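Local atomic coordinates of beta-galactosidase (Bacteroides thetaiotaomicron, PDB entry 5MUI), a protein that probably hydrolyses beta-L-arabinofuranosyl linkages in the plant pectin rhamnogalacturonan II, as a glycoside hydrolase of a gut bacterium. Residues A[163-168]-A[204-209]; A[197-202]-A[239-244]; A[268-273]-A[289-294]. One frame throughout, in Å; residues are numbered along the deposited sequence.

Contact 1. Residues A[163-168]-A[204-209]; sequences APLFVG and TQYKST. With FUB (beta-L-arabinofuranose), chain B; 8PK (4-O-[(1R)-1-hydroxyethyl]-2-O-methyl-alpha-L-fucopyranose), chain C.
Leu165 meets the start of strand 204-212 through both polar ends of its backbone. Its N donates to Thr204 OG1 at 3.0 Å with an N-H...O angle of 161°, while Leu165 O accepts the Gln205 N-H at 3.0 Å. The Thr204 hydroxyl is anti to its own backbone N (chi1 178°), which brings OG1 in front of the leucine amide; its proton then goes to Gln205 O, 3.2 Å away, so the oxygen accepts from one segment and donates within the other. Leu165 lies alongside the threonine, CB 3.4 Å from Gln205 O, and its CD1 comes obliquely to CD1 of the Tyr206 ring.

Beyond this grip, the Gln205 chain stretches out so that NE2 comes within 3.4 Å of Phe166 CA. The amide also sits at the edge of the Phe166 ring, with the two planes 90° apart. Val167 crosses the glutamine nearly at right angles with CG2, and its CG1 lies 3.6 Å from Ser208 OG.

These contacts close the seam between neighbouring blades of a five-bladed beta-propeller: strand 166-172 is the third strand of one blade and strand 204-212 the first, innermost strand of the next.

Further out, Gln205 NE2 makes a weak hydrogen bond to Leu190 O, and Ser208 OG is hydrogen-bonded to Thr149 OG1 of the preceding blade. On the pocket side of strand 204-212, Tyr206 lays one ring face under the arabinofuranose, whose C2 stands 3.8 Å above the ring plane, offset toward the rim. The phenol OH abuts C2 of the methylated fucose derivative, whose methyl C7 lies at the ring edge.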
loop_
_atom_site.group_PDB
_atom_site.type_symbol
_atom_site.label_atom_id
_atom_site.label_comp_id
_atom_site.label_asym_id
_atom_site.label_seq_id
_atom_site.Cartn_x
_atom_site.Cartn_y
_atom_site.Cartn_z
ATOM N N ALA A 163 6.584 -19.353 3.445
ATOM C CA ALA A 163 5.184 -19.763 3.703
ATOM C C ALA A 163 4.262 -18.684 3.128
ATOM O O ALA A 163 4.715 -17.550 2.974
ATOM C CB ALA A 163 4.930 -19.934 5.198
ATOM N N PRO A 164 2.991 -19.021 2.805
ATOM C CA PRO A 164 2.073 -17.978 2.292
ATOM C C PRO A 164 1.712 -16.896 3.338
ATOM O O PRO A 164 1.960 -17.073 4.549
ATOM C CB PRO A 164 0.822 -18.775 1.872
ATOM C CG PRO A 164 0.904 -20.053 2.635
ATOM C CD PRO A 164 2.363 -20.359 2.789
ATOM N N LEU A 165 1.190 -15.767 2.855
ATOM C CA LEU A 165 0.776 -14.662 3.708
ATOM C C LEU A 165 -0.752 -14.534 3.650
ATOM O O LEU A 165 -1.348 -14.761 2.601
ATOM C CB LEU A 165 1.407 -13.369 3.225
ATOM C CG LEU A 165 2.940 -13.312 3.105
ATOM C CD1 LEU A 165 3.318 -12.152 2.173
ATOM C CD2 LEU A 165 3.591 -13.190 4.470
ATOM N N PHE A 166 -1.382 -14.174 4.767
ATOM C CA PHE A 166 -2.841 -14.008 4.867
ATOM C C PHE A 166 -3.193 -12.643 5.440
ATOM O O PHE A 166 -2.328 -11.976 6.012
ATOM C CB PHE A 166 -3.456 -15.060 5.793
ATOM C CG PHE A 166 -2.953 -16.455 5.560
ATOM C CD1 PHE A 166 -2.912 -16.987 4.281
ATOM C CD2 PHE A 166 -2.516 -17.231 6.620
ATOM C CE1 PHE A 166 -2.423 -18.278 4.064
ATOM C CE2 PHE A 166 -2.044 -18.523 6.411
ATOM C CZ PHE A 166 -1.984 -19.039 5.129
ATOM N N VAL A 167 -4.466 -12.257 5.352
ATOM C CA VAL A 167 -4.901 -10.934 5.821
ATOM C C VAL A 167 -5.321 -10.967 7.297
ATOM O O VAL A 167 -6.252 -11.709 7.678
ATOM C CB VAL A 167 -6.060 -10.381 4.957
ATOM C CG1 VAL A 167 -6.447 -8.992 5.403
ATOM C CG2 VAL A 167 -5.675 -10.349 3.479
ATOM N N GLY A 168 -4.672 -10.120 8.107
ATOM C CA GLY A 168 -4.961 -9.954 9.533
ATOM C C GLY A 168 -5.701 -8.677 9.860
ATOM O O GLY A 168 -5.691 -7.727 9.054
ATOM N N THR A 204 -1.133 -16.737 -2.473
ATOM C CA THR A 204 -0.826 -15.917 -1.296
ATOM C C THR A 204 -1.586 -14.596 -1.421
ATOM O O THR A 204 -1.997 -14.215 -2.527
ATOM C CB THR A 204 0.701 -15.682 -1.114
ATOM O OG1 THR A 204 0.937 -14.835 0.025
ATOM C CG2 THR A 204 1.284 -15.031 -2.346
ATOM N N GLN A 205 -1.838 -13.941 -0.285
ATOM C CA GLN A 205 -2.457 -12.616 -0.279
ATOM C C GLN A 205 -1.369 -11.598 0.052
ATOM O O GLN A 205 -0.322 -11.980 0.601
ATOM C CB GLN A 205 -3.648 -12.570 0.709
ATOM C CG GLN A 205 -4.844 -13.388 0.204
ATOM C CD GLN A 205 -5.759 -13.995 1.261
ATOM O OE1 GLN A 205 -6.921 -14.335 0.952
ATOM N NE2 GLN A 205 -5.277 -14.133 2.493
ATOM N N TYR A 206 -1.595 -10.334 -0.333
ATOM C CA TYR A 206 -0.645 -9.266 -0.100
ATOM C C TYR A 206 -1.319 -8.068 0.578
ATOM O O TYR A 206 -2.032 -8.266 1.557
ATOM C CB TYR A 206 0.065 -8.896 -1.394
ATOM C CG TYR A 206 0.999 -9.924 -1.954
ATOM C CD1 TYR A 206 2.241 -10.195 -1.342
ATOM C CD2 TYR A 206 0.665 -10.615 -3.133
ATOM C CE1 TYR A 206 3.118 -11.141 -1.890
ATOM C CE2 TYR A 206 1.529 -11.551 -3.675
ATOM C CZ TYR A 206 2.737 -11.815 -3.064
ATOM O OH TYR A 206 3.544 -12.744 -3.691
ATOM N N LYS A 207 -1.070 -6.840 0.114
ATOM C CA LYS A 207 -1.630 -5.632 0.752
ATOM C C LYS A 207 -3.163 -5.557 0.698
ATOM O O LYS A 207 -3.771 -5.937 -0.314
ATOM C CB LYS A 207 -1.034 -4.348 0.122
ATOM C CG LYS A 207 -1.678 -3.091 0.709
ATOM C CD LYS A 207 -1.020 -1.799 0.332
ATOM C CE LYS A 207 -1.753 -0.668 1.061
ATOM N NZ LYS A 207 -1.009 0.572 0.768
ATOM N N SER A 208 -3.770 -5.062 1.782
ATOM C CA SER A 208 -5.201 -4.761 1.840
ATOM C C SER A 208 -5.428 -3.379 2.415
ATOM O O SER A 208 -4.616 -2.892 3.216
ATOM C CB SER A 208 -5.944 -5.771 2.720
ATOM O OG SER A 208 -5.316 -5.904 3.994
ATOM N N THR A 209 -6.522 -2.737 2.004
ATOM C CA THR A 209 -6.997 -1.521 2.669
ATOM C C THR A 209 -8.516 -1.605 2.799
ATOM O O THR A 209 -9.192 -1.957 1.847
ATOM C CB THR A 209 -6.669 -0.200 1.915
ATOM O OG1 THR A 209 -5.267 -0.070 1.737
ATOM C CG2 THR A 209 -7.095 1.001 2.738
HETATM O O5 FUB B . 3.680 -3.712 -1.004
HETATM C C5 FUB B . 3.603 -4.995 -0.343
HETATM C C4 FUB B . 3.489 -6.224 -1.256
HETATM O O4 FUB B . 4.770 -6.841 -1.494
HETATM C C3 FUB B . 2.891 -6.022 -2.630
HETATM O O3 FUB B . 1.454 -5.979 -2.590
HETATM C C2 FUB B . 3.444 -7.236 -3.384
HETATM O O2 FUB B . 3.466 -7.071 -4.811
HETATM C C1 FUB B . 4.827 -7.489 -2.773
HETATM O O9 8PK C . 5.117 -19.641 -3.293
HETATM C C8 8PK C . 4.262 -18.504 -3.338
HETATM C C10 8PK C . 3.571 -18.347 -1.983
HETATM O O4 8PK C . 5.019 -17.332 -3.682
HETATM C C4 8PK C . 5.696 -17.368 -4.960
HETATM C C5 8PK C . 6.981 -16.547 -4.849
HETATM C C6 8PK C . 7.771 -16.963 -3.611
HETATM O O5 8PK C . 6.719 -15.132 -4.751
HETATM C C3 8PK C . 4.816 -16.827 -6.089
HETATM O O3 8PK C . 3.599 -17.572 -6.193
HETATM C C2 8PK C . 4.527 -15.342 -5.844
HETATM O O2 8PK C . 3.659 -14.799 -6.877
HETATM C C7 8PK C . 2.273 -14.713 -6.515
HETATM C C1 8PK C . 5.867 -14.577 -5.754
#

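Contact 2. Residues A[197-202]-A[239-244]; sequences AQWWEK and GQRVGI. Unlike the reference sequence in segment 239-244: Gln240 (reference Glu). With FUB (beta-L-arabinofuranose), chain B.
Trp200 and Arg241 bring the two backbones nearest, CA to CA 6.8 Å, where the short 3-10 turn at 199-200 rests on strand 239-244. The turn belongs to the loop leading into a propeller blade and folds back on that blade's third strand. Trp200 meets Arg241 O with its ring edge, CZ3 3.4 Å away, while CH2 comes obliquely to Gly243 CA at 3.5 Å. A CB on Gly243 would run into Trp200 CZ2, consistent with glycine at this position. NE1 gives Gln198 OE1 a nearly straight bond (174°), holding the indole's rotation. Were Trp200 an alanine, the strand backbone beside Gly243 would probably lose its indole packing, and Gln198 OE1 would be left without this donor.

Trp199 brings CZ3 over one face of the Arg241 guanidinium, 3.6 Å above its plane, with ring and guanidinium 65° apart. Arg241 NE is salt-bridged to Glu265, and Arg241 NH1 donates to a water at 2.9 Å, which lies where it can donate to Trp200 O. On the strand's pocket side Gln240 OE1, from a residue that replaces the reference glutamate, accepts a hydrogen bond from O2 of the arabinofuranose at 2.8 Å.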
loop_
_atom_site.group_PDB
_atom_site.type_symbol
_atom_site.label_atom_id
_atom_site.label_comp_id
_atom_site.label_asym_id
_atom_site.label_seq_id
_atom_site.Cartn_x
_atom_site.Cartn_y
_atom_site.Cartn_z
ATOM N N ALA A 197 -12.522 -19.033 -1.035
ATOM C CA ALA A 197 -11.383 -18.389 -1.722
ATOM C C ALA A 197 -11.489 -18.589 -3.243
ATOM O O ALA A 197 -11.939 -19.637 -3.684
ATOM C CB ALA A 197 -10.055 -18.941 -1.197
ATOM N N GLN A 198 -11.086 -17.586 -4.023
ATOM C CA GLN A 198 -11.242 -17.579 -5.487
ATOM C C GLN A 198 -9.899 -17.820 -6.204
ATOM O O GLN A 198 -8.843 -17.739 -5.574
ATOM C CB GLN A 198 -11.860 -16.237 -5.917
ATOM C CG GLN A 198 -13.258 -16.003 -5.368
ATOM C CD GLN A 198 -13.717 -14.538 -5.431
ATOM O OE1 GLN A 198 -12.935 -13.619 -5.216
ATOM N NE2 GLN A 198 -15.014 -14.328 -5.679
ATOM N N TRP A 199 -9.933 -18.130 -7.506
ATOM C CA TRP A 199 -8.719 -18.505 -8.252
ATOM C C TRP A 199 -7.548 -17.486 -8.193
ATOM O O TRP A 199 -6.379 -17.889 -8.133
ATOM C CB TRP A 199 -9.058 -18.843 -9.733
ATOM C CG TRP A 199 -9.549 -17.679 -10.582
ATOM C CD1 TRP A 199 -10.857 -17.349 -10.868
ATOM C CD2 TRP A 199 -8.737 -16.686 -11.253
ATOM N NE1 TRP A 199 -10.893 -16.226 -11.639
ATOM C CE2 TRP A 199 -9.614 -15.802 -11.906
ATOM C CE3 TRP A 199 -7.369 -16.470 -11.360
ATOM C CZ2 TRP A 199 -9.153 -14.696 -12.671
ATOM C CZ3 TRP A 199 -6.907 -15.351 -12.106
ATOM C CH2 TRP A 199 -7.795 -14.507 -12.764
ATOM N N TRP A 200 -7.881 -16.189 -8.179
ATOM C CA TRP A 200 -6.906 -15.088 -8.256
ATOM C C TRP A 200 -6.111 -14.883 -6.927
ATOM O O TRP A 200 -5.147 -14.117 -6.908
ATOM C CB TRP A 200 -7.613 -13.765 -8.681
ATOM C CG TRP A 200 -8.549 -13.245 -7.625
ATOM C CD1 TRP A 200 -9.805 -13.711 -7.320
ATOM C CD2 TRP A 200 -8.261 -12.218 -6.672
ATOM N NE1 TRP A 200 -10.315 -13.033 -6.253
ATOM C CE2 TRP A 200 -9.399 -12.104 -5.827
ATOM C CE3 TRP A 200 -7.163 -11.374 -6.462
ATOM C CZ2 TRP A 200 -9.469 -11.184 -4.767
ATOM C CZ3 TRP A 200 -7.221 -10.441 -5.387
ATOM C CH2 TRP A 200 -8.375 -10.351 -4.565
ATOM N N GLU A 201 -6.512 -15.589 -5.850
ATOM C CA GLU A 201 -5.908 -15.446 -4.512
ATOM C C GLU A 201 -5.399 -16.775 -3.899
ATOM O O GLU A 201 -5.108 -16.832 -2.700
ATOM C CB GLU A 201 -6.899 -14.751 -3.581
ATOM C CG GLU A 201 -8.184 -15.532 -3.364
ATOM C CD GLU A 201 -9.101 -14.963 -2.317
ATOM O OE1 GLU A 201 -8.635 -14.303 -1.337
ATOM O OE2 GLU A 201 -10.327 -15.224 -2.472
ATOM N N LYS A 202 -5.246 -17.824 -4.711
ATOM C CA LYS A 202 -4.952 -19.140 -4.156
ATOM C C LYS A 202 -3.506 -19.303 -3.707
ATOM O O LYS A 202 -3.274 -20.133 -2.873
ATOM C CB LYS A 202 -5.330 -20.279 -5.124
ATOM C CG LYS A 202 -6.820 -20.524 -5.301
ATOM C CD LYS A 202 -7.417 -21.287 -4.125
ATOM C CE LYS A 202 -8.930 -21.400 -4.214
ATOM N NZ LYS A 202 -9.405 -22.567 -5.007
ATOM N N GLY A 239 0.240 -14.289 -11.902
ATOM C CA GLY A 239 0.356 -12.831 -11.742
ATOM C C GLY A 239 -0.223 -12.365 -10.401
ATOM O O GLY A 239 -0.732 -13.183 -9.613
ATOM N N GLN A 240 -0.130 -11.067 -10.144
ATOM C CA GLN A 240 -0.864 -10.445 -9.044
ATOM C C GLN A 240 -1.959 -9.517 -9.563
ATOM O O GLN A 240 -1.724 -8.719 -10.476
ATOM C CB GLN A 240 0.051 -9.638 -8.126
ATOM C CG GLN A 240 0.939 -10.485 -7.246
ATOM C CD GLN A 240 1.818 -9.627 -6.328
ATOM O OE1 GLN A 240 1.381 -8.571 -5.832
ATOM N NE2 GLN A 240 3.062 -10.066 -6.117
ATOM N N ARG A 241 -3.146 -9.622 -8.965
ATOM C CA ARG A 241 -4.316 -8.883 -9.384
ATOM C C ARG A 241 -5.052 -8.299 -8.176
ATOM O O ARG A 241 -4.774 -8.687 -7.049
ATOM C CB ARG A 241 -5.243 -9.805 -10.185
ATOM C CG ARG A 241 -4.547 -10.513 -11.358
ATOM C CD ARG A 241 -5.338 -11.664 -11.966
ATOM N NE ARG A 241 -4.604 -12.346 -13.056
ATOM C CZ ARG A 241 -3.743 -13.355 -12.903
ATOM N NH1 ARG A 241 -3.440 -13.860 -11.716
ATOM N NH2 ARG A 241 -3.169 -13.882 -13.974
ATOM N N VAL A 242 -6.017 -7.398 -8.432
ATOM C CA VAL A 242 -6.741 -6.647 -7.413
ATOM C C VAL A 242 -8.212 -7.077 -7.385
ATOM O O VAL A 242 -8.893 -7.177 -8.448
ATOM C CB VAL A 242 -6.655 -5.110 -7.659
ATOM C CG1 VAL A 242 -7.592 -4.329 -6.746
ATOM C CG2 VAL A 242 -5.226 -4.603 -7.492
ATOM N N GLY A 243 -8.699 -7.313 -6.172
ATOM C CA GLY A 243 -10.105 -7.655 -5.913
ATOM C C GLY A 243 -10.699 -7.033 -4.671
ATOM O O GLY A 243 -10.026 -6.331 -3.911
ATOM N N ILE A 244 -11.981 -7.330 -4.456
ATOM C CA ILE A 244 -12.789 -6.747 -3.410
ATOM C C ILE A 244 -13.361 -7.812 -2.427
ATOM O O ILE A 244 -13.765 -8.911 -2.857
ATOM C CB ILE A 244 -13.940 -5.947 -4.059
ATOM C CG1 ILE A 244 -13.385 -4.684 -4.735
ATOM C CG2 ILE A 244 -14.983 -5.514 -3.026
ATOM C CD1 ILE A 244 -14.372 -4.050 -5.695
HETATM O O5 FUB B . 3.680 -3.712 -1.004
HETATM C C5 FUB B . 3.603 -4.995 -0.343
HETATM C C4 FUB B . 3.489 -6.224 -1.256
HETATM O O4 FUB B . 4.770 -6.841 -1.494
HETATM C C3 FUB B . 2.891 -6.022 -2.630
HETATM O O3 FUB B . 1.454 -5.979 -2.590
HETATM C C2 FUB B . 3.444 -7.236 -3.384
HETATM O O2 FUB B . 3.466 -7.071 -4.811
HETATM C C1 FUB B . 4.827 -7.489 -2.773
HETATM O O HOH W 1 -3.960 -12.855 -9.041
#

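Contact 3. Residues A[268-273]-A[289-294]; sequences GTITGD and SAFEPS. With FUB (beta-L-arabinofuranose), chain B; GAL (beta-D-galactopyranose), chain D.
The beta hairpin of strands 270-279 and 282-290 forms the two inner strands of a propeller blade, and this contact lies at its open end, where it helps line the glycan pocket. Ile270 and Ala290 are an antiparallel hydrogen-bonded pair: Ile270 N donates to Ala290 O at 3.0 Å, almost straight at 173°, and Ala290 N returns a bond to Ile270 O at 3.1 Å. That carbonyl oxygen takes a second donor, Ser289 OG, at 2.7 Å. The two arrive from opposite faces of the carbonyl plane, so the oxygen is held from both sides. With OG anti to the backbone N (chi1 -173°), Ser289 directs its hydroxyl back across the strands instead of along its own.

Past the last pair the second strand turns off, Phe291 taking a left-handed backbone conformation, yet the connection persists through Thr269 OG1, which donates to Phe291 O at 3.0 Å from 39° above the carbonyl plane. Thr269 CG2 meanwhile packs by Ser289 OG and Glu292 OE1.

Ile270 and Ala290 share the sheet face that looks into the pocket. Ile270 runs alongside Phe291, its CD1 3.9 Å from CE2 at the ring edge, and together they form an apolar wall against the bound galactose: Ile270 CD1 approaches O3, and Phe291 CE2 approaches C6. Thr271 and Ser289 occupy the other face, where Thr271 OG1 is bonded to His264. Further along strand 270-279, the Asp273 carboxylate binds the arabinofuranose through both oxygens, which probably limits the turning of the carboxylate: OD1 accepts from O3 at 2.5 Å and OD2 from O5 at 2.6 Å.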
loop_
_atom_site.group_PDB
_atom_site.type_symbol
_atom_site.label_atom_id
_atom_site.label_comp_id
_atom_site.label_asym_id
_atom_site.label_seq_id
_atom_site.Cartn_x
_atom_site.Cartn_y
_atom_site.Cartn_z
ATOM N N GLY A 268 3.570 -13.215 -15.396
ATOM C CA GLY A 268 4.247 -12.701 -14.203
ATOM C C GLY A 268 4.063 -11.212 -13.910
ATOM O O GLY A 268 4.758 -10.687 -13.034
ATOM N N THR A 269 3.149 -10.528 -14.614
ATOM C CA THR A 269 2.880 -9.098 -14.363
ATOM C C THR A 269 2.179 -8.917 -13.022
ATOM O O THR A 269 1.313 -9.724 -12.642
ATOM C CB THR A 269 2.042 -8.474 -15.491
ATOM O OG1 THR A 269 2.768 -8.543 -16.715
ATOM C CG2 THR A 269 1.765 -7.026 -15.243
ATOM N N ILE A 270 2.601 -7.874 -12.297
ATOM C CA ILE A 270 2.081 -7.514 -10.968
ATOM C C ILE A 270 1.285 -6.213 -11.105
ATOM O O ILE A 270 1.773 -5.222 -11.651
ATOM C CB ILE A 270 3.220 -7.315 -9.935
ATOM C CG1 ILE A 270 3.894 -8.665 -9.613
ATOM C CG2 ILE A 270 2.687 -6.606 -8.664
ATOM C CD1 ILE A 270 5.216 -8.586 -8.878
ATOM N N THR A 271 0.043 -6.255 -10.644
ATOM C CA THR A 271 -0.776 -5.076 -10.396
ATOM C C THR A 271 -1.147 -5.086 -8.907
ATOM O O THR A 271 -1.702 -6.105 -8.392
ATOM C CB THR A 271 -2.039 -5.131 -11.278
ATOM O OG1 THR A 271 -1.639 -5.340 -12.650
ATOM C CG2 THR A 271 -2.851 -3.860 -11.158
ATOM N N GLY A 272 -0.828 -4.000 -8.201
ATOM C CA GLY A 272 -0.926 -4.017 -6.753
ATOM C C GLY A 272 -1.030 -2.717 -5.991
ATOM O O GLY A 272 -1.017 -1.606 -6.556
ATOM N N ASP A 273 -1.114 -2.902 -4.670
ATOM C CA ASP A 273 -1.186 -1.827 -3.648
ATOM C C ASP A 273 -2.137 -0.698 -4.059
ATOM O O ASP A 273 -1.725 0.477 -4.202
ATOM C CB ASP A 273 0.231 -1.298 -3.275
ATOM C CG ASP A 273 1.081 -2.333 -2.500
ATOM O OD1 ASP A 273 0.852 -3.552 -2.641
ATOM O OD2 ASP A 273 2.002 -1.939 -1.755
ATOM N N SER A 289 2.486 -1.112 -10.893
ATOM C CA SER A 289 2.691 -2.317 -11.674
ATOM C C SER A 289 4.183 -2.625 -11.802
ATOM O O SER A 289 5.017 -1.727 -11.708
ATOM C CB SER A 289 1.982 -2.208 -13.026
ATOM O OG SER A 289 2.046 -3.442 -13.701
ATOM N N ALA A 290 4.514 -3.913 -11.927
ATOM C CA ALA A 290 5.866 -4.337 -12.177
ATOM C C ALA A 290 5.873 -5.466 -13.224
ATOM O O ALA A 290 4.905 -6.242 -13.317
ATOM C CB ALA A 290 6.528 -4.804 -10.914
ATOM N N PHE A 291 6.968 -5.533 -13.998
ATOM C CA PHE A 291 7.168 -6.610 -15.028
ATOM C C PHE A 291 6.089 -6.576 -16.097
ATOM O O PHE A 291 5.600 -7.616 -16.560
ATOM C CB PHE A 291 7.291 -8.001 -14.356
ATOM C CG PHE A 291 8.212 -7.996 -13.193
ATOM C CD1 PHE A 291 9.539 -7.600 -13.355
ATOM C CD2 PHE A 291 7.759 -8.305 -11.923
ATOM C CE1 PHE A 291 10.399 -7.529 -12.266
ATOM C CE2 PHE A 291 8.607 -8.249 -10.830
ATOM C CZ PHE A 291 9.932 -7.867 -10.999
ATOM N N GLU A 292 5.716 -5.362 -16.467
ATOM C CA GLU A 292 4.761 -5.095 -17.530
ATOM C C GLU A 292 5.565 -4.958 -18.842
ATOM O O GLU A 292 6.445 -4.088 -18.950
ATOM C CB GLU A 292 3.969 -3.829 -17.201
ATOM C CG GLU A 292 3.239 -3.157 -18.359
ATOM C CD GLU A 292 2.160 -4.012 -19.009
ATOM O OE1 GLU A 292 1.304 -4.581 -18.272
ATOM O OE2 GLU A 292 2.155 -4.083 -20.268
ATOM N N PRO A 293 5.283 -5.818 -19.847
ATOM C CA PRO A 293 6.178 -5.807 -21.022
ATOM C C PRO A 293 6.167 -4.520 -21.864
ATOM O O PRO A 293 7.118 -4.268 -22.579
ATOM C CB PRO A 293 5.700 -7.022 -21.853
ATOM C CG PRO A 293 4.414 -7.472 -21.249
ATOM C CD PRO A 293 4.442 -7.034 -19.808
ATOM N N SER A 294 5.114 -3.722 -21.775
ATOM C CA SER A 294 5.029 -2.469 -22.522
ATOM C C SER A 294 5.843 -1.290 -21.933
ATOM O O SER A 294 5.795 -0.198 -22.503
ATOM C CB SER A 294 3.563 -2.049 -22.647
ATOM O OG SER A 294 3.031 -1.629 -21.392
HETATM O O5 FUB B . 3.680 -3.712 -1.004
HETATM C C5 FUB B . 3.603 -4.995 -0.343
HETATM C C4 FUB B . 3.489 -6.224 -1.256
HETATM O O4 FUB B . 4.770 -6.841 -1.494
HETATM C C3 FUB B . 2.891 -6.022 -2.630
HETATM O O3 FUB B . 1.454 -5.979 -2.590
HETATM C C2 FUB B . 3.444 -7.236 -3.384
HETATM O O2 FUB B . 3.466 -7.071 -4.811
HETATM C C1 FUB B . 4.827 -7.489 -2.773
HETATM C C1 GAL D . 8.521 -14.519 -8.353
HETATM C C2 GAL D . 7.546 -13.788 -7.420
HETATM C C3 GAL D . 7.118 -12.451 -8.029
HETATM C C4 GAL D . 8.349 -11.635 -8.427
HETATM C C5 GAL D . 9.133 -12.485 -9.422
HETATM C C6 GAL D . 10.304 -11.731 -10.050
HETATM O O2 GAL D . 6.563 -14.608 -7.010
HETATM O O3 GAL D . 6.332 -11.730 -7.069
HETATM O O4 GAL D . 9.163 -11.322 -7.371
HETATM O O5 GAL D . 9.594 -13.659 -8.740
HETATM O O6 GAL D . 11.270 -12.691 -10.450
#

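Overall arrangement
The three contacts illustrate three kinds of joint in one propeller. Contact 1 joins two blades, contact 2 fastens a loop to a strand of its own blade, and contact 3 pairs strands within the following blade. Contacts 1 and 2 are buried and reach the same sheet, whereas contact 3 is partly buried and runs out into a loop that ends in exposed residues. Their chemistry follows: a few backbone and hydroxyl bonds at the seam, aromatic edges and a guanidinium under the loop, regular antiparallel bonding in the hairpin. Gln240 O and Thr271 N, 3.0 Å apart, probably bond contacts 2 and 3 together. All three converge through Tyr206, Gln240 and Asp273 on the arabinofuranose, which is also hydrogen-bonded to Asn227 and Lys334.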